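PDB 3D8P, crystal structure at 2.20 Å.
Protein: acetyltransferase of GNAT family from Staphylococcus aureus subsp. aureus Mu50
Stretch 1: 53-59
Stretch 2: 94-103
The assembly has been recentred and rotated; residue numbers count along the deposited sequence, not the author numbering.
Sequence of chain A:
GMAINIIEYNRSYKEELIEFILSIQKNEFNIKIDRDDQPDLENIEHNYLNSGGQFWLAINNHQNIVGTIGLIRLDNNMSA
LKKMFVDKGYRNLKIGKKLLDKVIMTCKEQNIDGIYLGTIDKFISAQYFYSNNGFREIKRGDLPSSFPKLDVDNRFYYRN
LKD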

# COMPACT_ATOMS: atom_id res chain seq x y z
N GLY A 53 -4.47 -10.53 5.18
CA GLY A 53 -3.73 -9.32 4.85
C GLY A 53 -4.00 -8.20 5.82
O GLY A 53 -4.43 -8.44 6.93
N GLN A 54 -3.73 -6.97 5.38
CA GLN A 54 -3.89 -5.76 6.17
C GLN A 54 -4.38 -4.60 5.30
O GLN A 54 -4.13 -4.55 4.12
CB GLN A 54 -2.55 -5.32 6.77
CG GLN A 54 -1.88 -6.31 7.72
CD GLN A 54 -0.43 -5.96 7.99
OE1 GLN A 54 -0.12 -4.84 8.32
NE2 GLN A 54 0.47 -6.93 7.83
N PHE A 55 -5.11 -3.69 5.91
CA PHE A 55 -5.40 -2.42 5.27
C PHE A 55 -5.59 -1.38 6.37
O PHE A 55 -6.51 -1.48 7.21
CB PHE A 55 -6.58 -2.50 4.28
CG PHE A 55 -6.48 -1.49 3.20
CD1 PHE A 55 -6.62 -0.14 3.48
CD2 PHE A 55 -6.15 -1.87 1.91
CE1 PHE A 55 -6.50 0.81 2.50
CE2 PHE A 55 -6.02 -0.92 0.92
CZ PHE A 55 -6.20 0.43 1.21
N TRP A 56 -4.68 -0.40 6.38
CA TRP A 56 -4.63 0.64 7.39
C TRP A 56 -4.88 2.01 6.76
O TRP A 56 -4.54 2.25 5.59
CB TRP A 56 -3.26 0.66 8.08
CG TRP A 56 -2.84 -0.66 8.68
CD1 TRP A 56 -1.92 -1.54 8.16
CD2 TRP A 56 -3.32 -1.25 9.90
NE1 TRP A 56 -1.81 -2.64 8.98
CE2 TRP A 56 -2.65 -2.49 10.05
CE3 TRP A 56 -4.24 -0.85 10.88
CZ2 TRP A 56 -2.87 -3.33 11.14
CZ3 TRP A 56 -4.47 -1.68 11.95
CH2 TRP A 56 -3.79 -2.92 12.07
N LEU A 57 -5.50 2.88 7.54
CA LEU A 57 -5.76 4.25 7.13
C LEU A 57 -5.09 5.20 8.10
O LEU A 57 -5.19 5.02 9.31
CB LEU A 57 -7.26 4.55 7.15
CG LEU A 57 -8.16 3.61 6.37
CD1 LEU A 57 -9.60 4.00 6.54
CD2 LEU A 57 -7.75 3.58 4.89
N ALA A 58 -4.42 6.20 7.56
CA ALA A 58 -3.94 7.32 8.35
C ALA A 58 -5.07 8.33 8.25
O ALA A 58 -5.54 8.66 7.14
CB ALA A 58 -2.66 7.88 7.78
N ILE A 59 -5.54 8.80 9.42
CA ILE A 59 -6.66 9.70 9.48
C ILE A 59 -6.31 10.95 10.31
O ILE A 59 -5.52 10.90 11.24
CB ILE A 59 -7.94 8.98 10.02
CG1 ILE A 59 -7.74 8.51 11.47
CG2 ILE A 59 -8.33 7.80 9.12
CD1 ILE A 59 -9.04 8.04 12.17
N LYS A 94 5.93 12.60 7.79
CA LYS A 94 6.32 11.21 8.00
C LYS A 94 5.15 10.21 8.14
O LYS A 94 5.25 9.20 8.85
CB LYS A 94 7.30 11.09 9.17
CG LYS A 94 8.64 11.78 8.93
CD LYS A 94 9.60 11.59 10.10
N ILE A 95 4.05 10.50 7.44
CA ILE A 95 2.86 9.65 7.43
C ILE A 95 3.11 8.32 6.68
O ILE A 95 2.70 7.26 7.15
CB ILE A 95 1.62 10.41 6.86
CG1 ILE A 95 1.21 11.49 7.85
CG2 ILE A 95 0.44 9.46 6.59
CD1 ILE A 95 0.26 12.49 7.28
N GLY A 96 3.82 8.38 5.55
CA GLY A 96 4.23 7.15 4.84
C GLY A 96 5.01 6.20 5.73
O GLY A 96 4.76 5.00 5.76
N LYS A 97 5.97 6.74 6.47
CA LYS A 97 6.81 5.99 7.41
C LYS A 97 5.96 5.31 8.47
O LYS A 97 6.12 4.11 8.71
CB LYS A 97 7.85 6.92 8.05
CG LYS A 97 8.75 6.32 9.15
CD LYS A 97 9.77 5.34 8.60
CE LYS A 97 10.89 5.05 9.61
NZ LYS A 97 10.50 3.99 10.58
N LYS A 98 5.05 6.07 9.09
CA LYS A 98 4.14 5.56 10.12
C LYS A 98 3.24 4.43 9.59
O LYS A 98 3.00 3.44 10.30
CB LYS A 98 3.29 6.69 10.71
CG LYS A 98 4.07 7.70 11.54
N LEU A 99 2.71 4.60 8.38
CA LEU A 99 1.93 3.54 7.73
C LEU A 99 2.77 2.28 7.53
O LEU A 99 2.37 1.19 7.94
CB LEU A 99 1.36 4.01 6.37
CG LEU A 99 0.16 4.95 6.48
CD1 LEU A 99 -0.10 5.62 5.15
CD2 LEU A 99 -1.09 4.22 6.99
N LEU A 100 3.96 2.44 6.94
CA LEU A 100 4.86 1.32 6.71
C LEU A 100 5.26 0.60 7.99
O LEU A 100 5.21 -0.62 8.07
CB LEU A 100 6.12 1.80 5.99
CG LEU A 100 7.11 0.75 5.47
CD1 LEU A 100 6.38 -0.29 4.63
CD2 LEU A 100 8.26 1.44 4.71
N ASP A 101 5.65 1.37 9.00
CA ASP A 101 5.98 0.84 10.32
C ASP A 101 4.86 -0.03 10.91
O ASP A 101 5.14 -1.06 11.54
CB ASP A 101 6.26 2.01 11.29
CG ASP A 101 7.63 2.68 11.05
OD1 ASP A 101 8.50 2.10 10.35
OD2 ASP A 101 7.84 3.79 11.60
N LYS A 102 3.61 0.39 10.70
CA LYS A 102 2.45 -0.35 11.17
C LYS A 102 2.36 -1.68 10.48
O LYS A 102 2.08 -2.70 11.10
CB LYS A 102 1.17 0.45 10.91
CG LYS A 102 -0.11 -0.18 11.46
CD LYS A 102 -0.07 -0.35 12.95
CE LYS A 102 -1.41 -0.72 13.50
NZ LYS A 102 -1.35 -1.03 14.94
N VAL A 103 2.56 -1.66 9.17
CA VAL A 103 2.63 -2.88 8.36
C VAL A 103 3.81 -3.77 8.83
O VAL A 103 3.61 -4.94 9.12
CB VAL A 103 2.70 -2.55 6.81
CG1 VAL A 103 3.04 -3.78 5.97
CG2 VAL A 103 1.36 -1.96 6.32

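Strand 54-59 lies against helix 95-103 with the two segments running roughly antiparallel, at 150° between their directions, and their axes come within 9.2 Å. Alternation along the strand sends Q54, W56 and A58 toward the helix while F55 and L57 point away. The helix answers with residues three or four apart, I95, L99, K102 and V103, which its turn brings to the same side. No hydrogen bond joins the two stretches; the contact rests on shape and on the face of one aromatic ring.

The backbones draw nearest at A58, where A58 CA lies 7.0 Å from L99 CA. A lone methyl suits this place because it leaves room for branched side chains: A58 CB touches I95 CG2 at 3.7 Å and L99 CD2 at 4.1 Å. L99 starts out sideways, but its end comes nearer, and the methyl L99 CD2 settles against the strand backbone, 3.9 Å from A58 N, also meeting W56 CB at 4.3 Å.

W56 is the large bump of the strand. The aliphatic chain of K102 extends across one face of its indole, with K102 CE 3.6 Å from the centroid of the six-membered ring and nearly above it. Lysine serves well here: its methylenes offer C-H groups to the pi cloud, and its charged end can add an electrostatic attraction. K102 NZ, 4.6 Å from the same centroid, makes an off-centre cation-pi contact. V103 fills the space at the ring edge, with V103 CG2 3.8 Å from W56 CD1.

Q54 completes this end of the contact. Q54 OE1 accepts a nearly straight hydrogen bond from W56 NE1 at 2.9 Å, tying the amide to the indole within the strand and satisfying the ring's polar N-H. The same Q54 OE1 packs 3.4 Å from V103 CA.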